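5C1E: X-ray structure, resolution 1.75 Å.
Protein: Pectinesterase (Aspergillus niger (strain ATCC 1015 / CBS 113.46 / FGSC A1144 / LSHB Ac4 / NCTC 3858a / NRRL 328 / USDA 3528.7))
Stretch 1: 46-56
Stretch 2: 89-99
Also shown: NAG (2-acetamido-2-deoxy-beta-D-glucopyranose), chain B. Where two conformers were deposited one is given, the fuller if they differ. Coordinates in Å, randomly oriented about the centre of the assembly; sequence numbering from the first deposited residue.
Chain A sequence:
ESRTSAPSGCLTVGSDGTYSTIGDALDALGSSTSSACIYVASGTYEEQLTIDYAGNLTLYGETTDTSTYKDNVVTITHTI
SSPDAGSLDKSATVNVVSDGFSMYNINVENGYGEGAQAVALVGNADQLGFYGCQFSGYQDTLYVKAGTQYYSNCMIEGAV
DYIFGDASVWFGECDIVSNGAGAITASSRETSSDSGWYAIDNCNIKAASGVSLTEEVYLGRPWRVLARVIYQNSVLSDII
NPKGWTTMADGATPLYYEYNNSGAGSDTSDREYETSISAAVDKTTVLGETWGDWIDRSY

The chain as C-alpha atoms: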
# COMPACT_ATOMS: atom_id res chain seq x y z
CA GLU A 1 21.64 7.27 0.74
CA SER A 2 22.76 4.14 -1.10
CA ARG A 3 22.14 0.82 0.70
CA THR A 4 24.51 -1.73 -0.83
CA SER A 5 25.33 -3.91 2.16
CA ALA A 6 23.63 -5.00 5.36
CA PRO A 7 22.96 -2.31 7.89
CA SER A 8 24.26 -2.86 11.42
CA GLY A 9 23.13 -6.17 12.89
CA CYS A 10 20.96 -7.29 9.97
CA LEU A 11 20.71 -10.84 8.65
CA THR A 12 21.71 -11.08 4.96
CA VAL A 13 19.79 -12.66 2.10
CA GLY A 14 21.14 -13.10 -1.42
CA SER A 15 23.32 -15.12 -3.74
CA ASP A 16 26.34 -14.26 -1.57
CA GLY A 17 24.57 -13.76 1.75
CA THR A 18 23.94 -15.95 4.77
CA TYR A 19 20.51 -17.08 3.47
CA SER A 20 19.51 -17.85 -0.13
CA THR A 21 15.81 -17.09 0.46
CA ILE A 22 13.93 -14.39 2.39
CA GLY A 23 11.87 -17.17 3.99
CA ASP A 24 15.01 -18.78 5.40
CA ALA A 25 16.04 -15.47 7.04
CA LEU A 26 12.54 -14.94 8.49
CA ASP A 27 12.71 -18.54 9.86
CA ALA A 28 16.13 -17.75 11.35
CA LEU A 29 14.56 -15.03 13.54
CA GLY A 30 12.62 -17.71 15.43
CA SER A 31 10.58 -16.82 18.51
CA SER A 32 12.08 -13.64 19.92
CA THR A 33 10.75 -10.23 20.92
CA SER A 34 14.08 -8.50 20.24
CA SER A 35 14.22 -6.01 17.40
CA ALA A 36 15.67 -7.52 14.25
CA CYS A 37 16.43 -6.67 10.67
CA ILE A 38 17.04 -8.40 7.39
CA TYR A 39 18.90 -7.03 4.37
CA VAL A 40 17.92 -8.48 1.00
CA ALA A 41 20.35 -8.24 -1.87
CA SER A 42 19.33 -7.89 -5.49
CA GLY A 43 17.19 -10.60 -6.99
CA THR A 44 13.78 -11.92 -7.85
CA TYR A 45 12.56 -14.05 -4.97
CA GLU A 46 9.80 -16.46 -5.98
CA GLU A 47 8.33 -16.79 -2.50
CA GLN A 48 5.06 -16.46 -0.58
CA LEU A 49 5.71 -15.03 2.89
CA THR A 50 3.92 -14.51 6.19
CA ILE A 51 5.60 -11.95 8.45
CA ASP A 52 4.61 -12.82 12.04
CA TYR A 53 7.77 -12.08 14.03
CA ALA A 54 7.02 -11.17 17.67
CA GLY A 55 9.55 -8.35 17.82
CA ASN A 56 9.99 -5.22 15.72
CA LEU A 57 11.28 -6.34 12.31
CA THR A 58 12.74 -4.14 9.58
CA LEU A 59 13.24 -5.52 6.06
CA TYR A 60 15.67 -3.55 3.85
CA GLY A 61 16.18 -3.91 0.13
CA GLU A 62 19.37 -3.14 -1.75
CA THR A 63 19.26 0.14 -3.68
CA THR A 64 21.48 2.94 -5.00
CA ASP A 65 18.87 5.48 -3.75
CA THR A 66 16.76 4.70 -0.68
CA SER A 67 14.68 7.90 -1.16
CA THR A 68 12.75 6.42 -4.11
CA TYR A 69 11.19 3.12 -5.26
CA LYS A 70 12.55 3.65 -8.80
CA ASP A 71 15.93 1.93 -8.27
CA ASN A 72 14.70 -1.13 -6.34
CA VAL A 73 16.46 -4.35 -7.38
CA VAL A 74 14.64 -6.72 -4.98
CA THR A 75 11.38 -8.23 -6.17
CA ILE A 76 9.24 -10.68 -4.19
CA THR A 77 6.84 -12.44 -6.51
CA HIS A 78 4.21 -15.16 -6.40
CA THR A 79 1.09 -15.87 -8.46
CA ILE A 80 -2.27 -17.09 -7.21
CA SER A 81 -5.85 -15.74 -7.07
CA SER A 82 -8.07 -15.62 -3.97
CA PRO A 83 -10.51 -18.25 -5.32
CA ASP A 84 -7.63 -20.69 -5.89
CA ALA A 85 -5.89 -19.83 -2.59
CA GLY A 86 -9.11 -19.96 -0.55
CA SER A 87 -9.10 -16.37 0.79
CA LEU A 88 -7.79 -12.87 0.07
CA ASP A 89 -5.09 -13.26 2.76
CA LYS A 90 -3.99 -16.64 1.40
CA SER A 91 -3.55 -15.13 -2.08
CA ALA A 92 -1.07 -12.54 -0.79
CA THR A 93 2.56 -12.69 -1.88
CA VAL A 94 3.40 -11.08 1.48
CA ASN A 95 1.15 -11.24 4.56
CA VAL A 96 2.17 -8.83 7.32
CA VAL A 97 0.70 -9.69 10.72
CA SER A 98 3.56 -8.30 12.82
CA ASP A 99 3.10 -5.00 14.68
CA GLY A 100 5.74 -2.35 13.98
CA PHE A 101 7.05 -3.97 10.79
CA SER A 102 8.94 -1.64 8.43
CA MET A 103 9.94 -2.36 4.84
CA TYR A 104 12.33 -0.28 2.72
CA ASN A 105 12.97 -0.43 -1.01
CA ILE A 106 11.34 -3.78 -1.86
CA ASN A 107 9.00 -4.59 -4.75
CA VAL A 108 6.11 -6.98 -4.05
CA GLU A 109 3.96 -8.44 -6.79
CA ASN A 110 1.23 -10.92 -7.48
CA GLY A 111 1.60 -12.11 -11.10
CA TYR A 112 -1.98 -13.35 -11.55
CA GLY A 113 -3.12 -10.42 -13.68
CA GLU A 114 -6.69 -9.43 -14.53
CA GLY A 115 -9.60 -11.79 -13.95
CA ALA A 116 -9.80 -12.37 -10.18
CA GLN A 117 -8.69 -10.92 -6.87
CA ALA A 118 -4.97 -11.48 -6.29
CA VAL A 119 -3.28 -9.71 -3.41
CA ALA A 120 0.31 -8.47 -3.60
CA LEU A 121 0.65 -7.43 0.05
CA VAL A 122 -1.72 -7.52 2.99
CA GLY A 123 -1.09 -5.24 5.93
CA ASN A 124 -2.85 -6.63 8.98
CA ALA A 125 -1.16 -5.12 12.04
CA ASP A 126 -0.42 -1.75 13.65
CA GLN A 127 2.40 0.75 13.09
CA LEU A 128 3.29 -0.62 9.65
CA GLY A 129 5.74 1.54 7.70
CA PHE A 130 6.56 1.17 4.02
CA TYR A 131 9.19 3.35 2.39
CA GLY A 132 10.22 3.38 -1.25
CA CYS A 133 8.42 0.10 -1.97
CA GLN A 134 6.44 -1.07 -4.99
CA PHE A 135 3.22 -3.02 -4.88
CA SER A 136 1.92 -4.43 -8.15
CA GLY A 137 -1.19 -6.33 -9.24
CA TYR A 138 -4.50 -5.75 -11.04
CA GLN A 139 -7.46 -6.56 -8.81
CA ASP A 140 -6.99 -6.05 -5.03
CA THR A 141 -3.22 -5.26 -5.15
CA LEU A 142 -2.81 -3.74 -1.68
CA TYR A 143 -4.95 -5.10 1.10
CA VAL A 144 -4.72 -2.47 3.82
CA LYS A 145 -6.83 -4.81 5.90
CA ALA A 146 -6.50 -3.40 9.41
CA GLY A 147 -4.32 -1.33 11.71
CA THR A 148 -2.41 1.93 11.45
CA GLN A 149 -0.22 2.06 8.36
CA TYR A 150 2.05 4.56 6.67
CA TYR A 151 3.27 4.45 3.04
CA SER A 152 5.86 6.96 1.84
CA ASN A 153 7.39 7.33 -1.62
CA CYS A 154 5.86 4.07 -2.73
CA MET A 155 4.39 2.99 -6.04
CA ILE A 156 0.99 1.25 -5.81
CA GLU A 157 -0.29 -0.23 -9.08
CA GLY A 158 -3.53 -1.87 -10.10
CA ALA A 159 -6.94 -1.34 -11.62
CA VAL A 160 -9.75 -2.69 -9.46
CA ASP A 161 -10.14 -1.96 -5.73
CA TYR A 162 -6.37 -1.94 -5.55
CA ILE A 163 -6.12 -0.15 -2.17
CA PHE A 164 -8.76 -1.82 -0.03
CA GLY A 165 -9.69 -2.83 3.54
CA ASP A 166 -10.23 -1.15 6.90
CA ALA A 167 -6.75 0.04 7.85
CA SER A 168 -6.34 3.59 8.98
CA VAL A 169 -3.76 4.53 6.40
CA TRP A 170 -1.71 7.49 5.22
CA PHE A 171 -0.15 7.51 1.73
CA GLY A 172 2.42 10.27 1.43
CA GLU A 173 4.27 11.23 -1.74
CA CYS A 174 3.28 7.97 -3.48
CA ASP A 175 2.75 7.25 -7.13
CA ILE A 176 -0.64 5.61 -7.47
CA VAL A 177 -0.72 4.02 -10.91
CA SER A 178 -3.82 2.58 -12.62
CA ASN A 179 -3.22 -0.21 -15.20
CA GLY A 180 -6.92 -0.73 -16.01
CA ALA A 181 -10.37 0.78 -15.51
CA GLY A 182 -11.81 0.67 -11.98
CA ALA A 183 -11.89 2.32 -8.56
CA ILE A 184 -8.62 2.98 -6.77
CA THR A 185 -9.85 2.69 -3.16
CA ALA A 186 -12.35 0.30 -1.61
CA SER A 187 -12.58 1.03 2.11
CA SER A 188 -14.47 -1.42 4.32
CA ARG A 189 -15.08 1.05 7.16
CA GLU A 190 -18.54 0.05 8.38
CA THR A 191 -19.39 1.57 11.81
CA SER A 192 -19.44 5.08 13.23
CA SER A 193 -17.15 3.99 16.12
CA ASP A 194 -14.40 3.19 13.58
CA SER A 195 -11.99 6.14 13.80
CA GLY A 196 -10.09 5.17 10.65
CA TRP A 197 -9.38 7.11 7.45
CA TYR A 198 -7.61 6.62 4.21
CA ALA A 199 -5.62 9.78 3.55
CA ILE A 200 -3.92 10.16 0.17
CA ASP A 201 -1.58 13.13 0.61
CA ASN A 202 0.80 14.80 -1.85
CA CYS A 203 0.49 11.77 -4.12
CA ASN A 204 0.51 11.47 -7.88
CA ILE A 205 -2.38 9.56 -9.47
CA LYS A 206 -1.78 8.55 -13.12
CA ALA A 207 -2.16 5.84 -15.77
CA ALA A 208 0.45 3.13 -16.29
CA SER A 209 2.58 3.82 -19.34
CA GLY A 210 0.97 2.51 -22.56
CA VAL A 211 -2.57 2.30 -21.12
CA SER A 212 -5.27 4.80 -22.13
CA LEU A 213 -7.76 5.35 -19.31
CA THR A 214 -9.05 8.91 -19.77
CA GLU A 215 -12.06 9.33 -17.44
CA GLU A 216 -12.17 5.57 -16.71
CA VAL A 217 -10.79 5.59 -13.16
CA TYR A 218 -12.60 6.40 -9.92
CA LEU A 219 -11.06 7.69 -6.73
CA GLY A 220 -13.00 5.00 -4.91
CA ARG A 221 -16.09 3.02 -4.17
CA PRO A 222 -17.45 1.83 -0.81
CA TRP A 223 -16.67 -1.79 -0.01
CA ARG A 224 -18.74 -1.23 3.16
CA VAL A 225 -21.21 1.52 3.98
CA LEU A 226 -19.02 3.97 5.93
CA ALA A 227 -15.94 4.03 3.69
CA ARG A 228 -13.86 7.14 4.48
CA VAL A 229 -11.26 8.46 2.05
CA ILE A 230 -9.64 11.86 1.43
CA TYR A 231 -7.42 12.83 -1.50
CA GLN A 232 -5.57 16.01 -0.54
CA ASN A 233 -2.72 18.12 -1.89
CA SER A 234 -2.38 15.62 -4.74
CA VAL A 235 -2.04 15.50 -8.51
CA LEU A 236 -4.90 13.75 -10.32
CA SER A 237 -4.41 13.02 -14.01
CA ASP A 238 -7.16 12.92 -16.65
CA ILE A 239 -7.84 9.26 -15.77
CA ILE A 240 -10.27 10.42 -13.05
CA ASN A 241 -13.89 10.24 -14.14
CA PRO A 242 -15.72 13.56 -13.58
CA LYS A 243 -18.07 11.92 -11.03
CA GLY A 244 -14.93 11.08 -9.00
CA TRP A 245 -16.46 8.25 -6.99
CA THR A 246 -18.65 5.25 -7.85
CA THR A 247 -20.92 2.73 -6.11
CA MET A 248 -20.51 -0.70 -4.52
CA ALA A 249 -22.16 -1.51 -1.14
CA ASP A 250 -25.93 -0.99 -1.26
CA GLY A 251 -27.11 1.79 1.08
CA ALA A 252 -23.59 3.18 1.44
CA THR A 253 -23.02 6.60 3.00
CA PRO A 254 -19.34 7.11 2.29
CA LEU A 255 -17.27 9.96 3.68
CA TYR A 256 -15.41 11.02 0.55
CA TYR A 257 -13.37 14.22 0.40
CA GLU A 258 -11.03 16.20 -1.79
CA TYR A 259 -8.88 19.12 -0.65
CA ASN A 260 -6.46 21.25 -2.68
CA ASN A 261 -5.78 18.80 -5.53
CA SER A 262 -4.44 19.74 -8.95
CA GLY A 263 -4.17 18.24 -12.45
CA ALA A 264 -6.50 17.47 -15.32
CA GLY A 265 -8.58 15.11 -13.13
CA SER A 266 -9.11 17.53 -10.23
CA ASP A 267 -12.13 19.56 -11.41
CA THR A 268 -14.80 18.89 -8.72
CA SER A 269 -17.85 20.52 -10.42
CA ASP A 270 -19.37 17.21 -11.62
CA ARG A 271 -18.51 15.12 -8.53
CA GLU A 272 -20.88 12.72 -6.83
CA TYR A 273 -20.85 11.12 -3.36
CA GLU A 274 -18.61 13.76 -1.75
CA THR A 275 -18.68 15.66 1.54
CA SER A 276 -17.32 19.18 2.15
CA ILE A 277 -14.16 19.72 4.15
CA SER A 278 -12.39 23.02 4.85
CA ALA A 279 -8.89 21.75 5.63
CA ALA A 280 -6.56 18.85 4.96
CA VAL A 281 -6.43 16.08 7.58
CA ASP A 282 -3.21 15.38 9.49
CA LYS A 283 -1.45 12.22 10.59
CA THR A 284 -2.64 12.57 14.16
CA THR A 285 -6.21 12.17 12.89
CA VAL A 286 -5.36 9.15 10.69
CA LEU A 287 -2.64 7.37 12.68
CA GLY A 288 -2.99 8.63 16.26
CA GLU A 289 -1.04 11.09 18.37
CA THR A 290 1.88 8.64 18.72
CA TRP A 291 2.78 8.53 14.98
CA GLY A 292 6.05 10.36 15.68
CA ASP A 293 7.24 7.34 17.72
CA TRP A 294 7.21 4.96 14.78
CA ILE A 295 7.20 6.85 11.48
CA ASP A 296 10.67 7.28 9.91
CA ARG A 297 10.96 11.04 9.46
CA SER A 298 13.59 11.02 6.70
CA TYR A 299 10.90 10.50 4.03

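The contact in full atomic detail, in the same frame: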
# COMPACT_ATOMS: atom_id res chain seq x y z
N GLU A 46 11.05 -15.80 -5.70
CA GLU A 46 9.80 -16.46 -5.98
C GLU A 46 9.35 -17.14 -4.69
O GLU A 46 9.63 -18.31 -4.46
CB GLU A 46 10.00 -17.47 -7.12
CG GLU A 46 10.38 -16.79 -8.44
CD GLU A 46 10.36 -17.71 -9.66
OE1 GLU A 46 10.40 -18.95 -9.50
OE2 GLU A 46 10.32 -17.18 -10.78
N GLU A 47 8.70 -16.36 -3.84
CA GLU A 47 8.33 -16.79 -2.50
C GLU A 47 6.98 -16.23 -2.11
O GLU A 47 6.57 -15.18 -2.61
CB GLU A 47 9.39 -16.31 -1.50
CG GLU A 47 10.77 -16.87 -1.74
CD GLU A 47 11.76 -16.46 -0.68
OE1 GLU A 47 11.47 -16.66 0.52
OE2 GLU A 47 12.81 -15.92 -1.04
N GLN A 48 6.28 -16.94 -1.22
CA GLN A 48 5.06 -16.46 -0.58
C GLN A 48 5.33 -16.42 0.92
O GLN A 48 5.68 -17.43 1.52
CB GLN A 48 3.87 -17.36 -0.90
CG GLN A 48 2.55 -16.78 -0.45
CD GLN A 48 1.35 -17.61 -0.87
OE1 GLN A 48 1.45 -18.82 -1.10
NE2 GLN A 48 0.20 -16.95 -0.98
N LEU A 49 5.21 -15.24 1.53
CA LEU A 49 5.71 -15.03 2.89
C LEU A 49 4.64 -14.58 3.86
O LEU A 49 3.74 -13.82 3.50
CB LEU A 49 6.81 -13.96 2.85
CG LEU A 49 7.97 -14.27 1.91
CD1 LEU A 49 8.88 -13.06 1.82
CD2 LEU A 49 8.71 -15.50 2.40
N THR A 50 4.72 -15.06 5.10
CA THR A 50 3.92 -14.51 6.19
C THR A 50 4.89 -13.93 7.19
O THR A 50 5.81 -14.63 7.65
CB THR A 50 3.03 -15.58 6.85
OG1 THR A 50 2.11 -16.07 5.87
CG2 THR A 50 2.26 -14.99 8.03
N ILE A 51 4.72 -12.65 7.50
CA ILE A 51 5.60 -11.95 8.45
C ILE A 51 4.88 -11.88 9.80
O ILE A 51 3.98 -11.05 10.00
CB ILE A 51 5.93 -10.51 8.03
CG1 ILE A 51 6.35 -10.40 6.56
CG2 ILE A 51 7.01 -9.91 8.93
CD1 ILE A 51 7.57 -11.17 6.16
N ASP A 52 5.27 -12.75 10.73
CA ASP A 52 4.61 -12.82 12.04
C ASP A 52 5.57 -12.74 13.21
O ASP A 52 5.23 -13.13 14.31
CB ASP A 52 3.75 -14.09 12.14
CG ASP A 52 4.57 -15.36 11.97
OD1 ASP A 52 5.82 -15.26 11.97
OD2 ASP A 52 3.96 -16.44 11.82
N TYR A 53 6.76 -12.20 12.98
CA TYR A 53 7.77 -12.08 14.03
C TYR A 53 7.21 -11.30 15.23
O TYR A 53 6.50 -10.29 15.06
CB TYR A 53 9.00 -11.37 13.43
CG TYR A 53 10.17 -11.23 14.37
CD1 TYR A 53 10.81 -12.36 14.88
CD2 TYR A 53 10.64 -9.98 14.72
CE1 TYR A 53 11.89 -12.22 15.75
CE2 TYR A 53 11.71 -9.83 15.59
CZ TYR A 53 12.33 -10.97 16.10
OH TYR A 53 13.41 -10.86 16.96
N ALA A 54 7.54 -11.76 16.44
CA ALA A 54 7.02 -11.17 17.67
C ALA A 54 7.64 -9.82 17.99
O ALA A 54 7.01 -8.99 18.61
CB ALA A 54 7.20 -12.13 18.84
N GLY A 55 8.89 -9.62 17.60
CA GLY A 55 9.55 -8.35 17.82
C GLY A 55 9.36 -7.36 16.69
O GLY A 55 8.58 -7.58 15.76
N ASN A 56 10.05 -6.22 16.77
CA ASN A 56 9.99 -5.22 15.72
C ASN A 56 10.99 -5.55 14.62
O ASN A 56 12.20 -5.50 14.84
CB ASN A 56 10.26 -3.82 16.27
CG ASN A 56 9.00 -3.14 16.77
OD1 ASN A 56 7.91 -3.73 16.79
ND2 ASN A 56 9.73 -1.99 17.49
N ASP A 89 -6.36 -13.17 2.02
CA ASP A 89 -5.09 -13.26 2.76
C ASP A 89 -4.18 -14.36 2.25
O ASP A 89 -2.98 -14.16 2.15
CB ASP A 89 -5.33 -13.48 4.26
CG ASP A 89 -5.75 -12.22 4.96
OD1 ASP A 89 -5.87 -11.18 4.28
OD2 ASP A 89 -5.99 -12.27 6.18
N LYS A 90 -4.76 -15.50 1.91
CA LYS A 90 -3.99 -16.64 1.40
C LYS A 90 -3.46 -16.43 -0.01
O LYS A 90 -2.56 -17.15 -0.41
CB LYS A 90 -4.80 -17.95 1.45
CG LYS A 90 -5.00 -18.48 2.85
CD LYS A 90 -5.85 -19.74 2.88
CE LYS A 90 -6.06 -20.17 4.32
NZ LYS A 90 -6.94 -21.38 4.44
N SER A 91 -4.03 -15.47 -0.75
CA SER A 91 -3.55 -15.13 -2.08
C SER A 91 -2.35 -14.18 -2.05
O SER A 91 -1.73 -13.95 -3.09
CB SER A 91 -4.67 -14.49 -2.91
OG SER A 91 -4.87 -13.12 -2.59
N ALA A 92 -2.05 -13.62 -0.89
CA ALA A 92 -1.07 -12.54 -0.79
C ALA A 92 0.34 -13.06 -0.97
O ALA A 92 0.69 -14.09 -0.41
CB ALA A 92 -1.18 -11.82 0.54
N THR A 93 1.14 -12.36 -1.75
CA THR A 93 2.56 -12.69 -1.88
C THR A 93 3.26 -12.46 -0.55
O THR A 93 4.11 -13.27 -0.13
CB THR A 93 3.21 -11.89 -3.00
OG1 THR A 93 2.55 -12.24 -4.22
CG2 THR A 93 4.67 -12.21 -3.10
N VAL A 94 2.89 -11.38 0.13
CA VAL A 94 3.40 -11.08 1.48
C VAL A 94 2.24 -10.73 2.42
O VAL A 94 1.40 -9.87 2.10
CB VAL A 94 4.39 -9.91 1.50
CG1 VAL A 94 4.82 -9.61 2.92
CG2 VAL A 94 5.62 -10.22 0.66
N ASN A 95 2.20 -11.40 3.57
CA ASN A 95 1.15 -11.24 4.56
C ASN A 95 1.77 -10.71 5.83
O ASN A 95 2.47 -11.44 6.52
CB ASN A 95 0.43 -12.58 4.80
CG ASN A 95 -0.69 -12.50 5.81
OD1 ASN A 95 -1.06 -11.43 6.29
ND2 ASN A 95 -1.27 -13.66 6.14
N VAL A 96 1.55 -9.44 6.15
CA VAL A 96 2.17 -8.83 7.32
C VAL A 96 1.20 -8.82 8.50
O VAL A 96 0.22 -8.06 8.52
CB VAL A 96 2.64 -7.40 7.05
CG1 VAL A 96 3.36 -6.85 8.26
CG2 VAL A 96 3.56 -7.36 5.84
N VAL A 97 1.49 -9.66 9.48
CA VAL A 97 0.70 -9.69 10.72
C VAL A 97 1.55 -9.35 11.95
O VAL A 97 1.21 -9.70 13.09
CB VAL A 97 -0.04 -11.02 10.89
CG1 VAL A 97 -1.04 -11.20 9.77
CG2 VAL A 97 0.93 -12.20 10.95
N SER A 98 2.63 -8.61 11.74
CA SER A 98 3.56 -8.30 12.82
C SER A 98 3.54 -6.80 13.10
O SER A 98 3.96 -5.98 12.25
CB SER A 98 4.97 -8.77 12.41
OG SER A 98 5.96 -8.42 13.35
N ASP A 99 3.07 -6.41 14.29
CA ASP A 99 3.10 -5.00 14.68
C ASP A 99 4.49 -4.38 14.49
O ASP A 99 5.52 -5.00 14.77
CB ASP A 99 2.68 -4.81 16.13
CG ASP A 99 1.18 -4.99 16.35
OD1 ASP A 99 0.37 -4.98 15.40
OD2 ASP A 99 0.82 -5.11 17.53
C1 NAG B . 8.53 -1.46 19.15
C2 NAG B . 9.55 -0.85 20.11
C3 NAG B . 8.84 0.32 20.78
C4 NAG B . 8.28 1.29 19.71
C5 NAG B . 7.58 0.57 18.54
C6 NAG B . 7.33 1.48 17.34
C7 NAG B . 11.34 -2.32 20.99
C8 NAG B . 11.73 -3.38 21.99
N2 NAG B . 10.07 -1.87 21.01
O3 NAG B . 9.73 0.98 21.66
O4 NAG B . 7.38 2.21 20.29
O5 NAG B . 8.33 -0.54 18.10
O6 NAG B . 6.57 0.78 16.38
O7 NAG B . 12.20 -1.90 20.22
O HOH W 1 1.46 -14.76 2.18
O HOH W 2 5.76 -7.35 16.27

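How does the turn that opens stretch 2 engage its partner? Through its backbone carbonyls, which meet the side chain of Gln48. That side chain is extended, chi1 and chi2 both t, and carries its amide to the turn: NE2 of Gln48 donates to O of Ala92 at 3.0 Å with good geometry, and makes a weak bond to O of Lys90 at 2.8 Å. A long side chain ending in an NH2 group suits this place, since it can reach two acceptors at once. Water 1 adds a bridge, donating to O of Ala92 and to O of Leu49, each 2.8 Å away.

What joins the strands from Thr93 onward? A short parallel ladder, in which Leu49, Thr50 and Ile51 pair with Val94, Asn95 and Val96. N of Leu49 donates to O of Thr93 (2.8 Å), N of Asn95 to O of Leu49 (2.9 Å), N of Ile51 to O of Asn95 (2.7 Å) and N of Val97 to O of Ile51 (2.9 Å). Leu49 and Ile51 thus each use both N and O, straddling Asn95.

Why do the residue types alternate? Because the two faces differ. Leu49, Ile51, Val94 and Val96 share a buried face, where CG1 of Ile51 lies 4.0 Å from CG1 of Val94 and 4.2 Å from CG2 of Val96. Thr50 and Asn95 occupy the other, more exposed face, which tolerates polar groups.

What closes the contact after the strand? Val97 packs its CG2 against CB of Asp52 at 3.6 Å, covering the aliphatic part of an otherwise exposed acid. Ser98 then points toward stretch 1 and is buried; its OG donates to O of Tyr53 at 2.6 Å, a bond that suits a small hydroxyl side chain. At Asp99, water 2 lies 2.8 Å from the backbone O and 2.9 Å from O of Gly55.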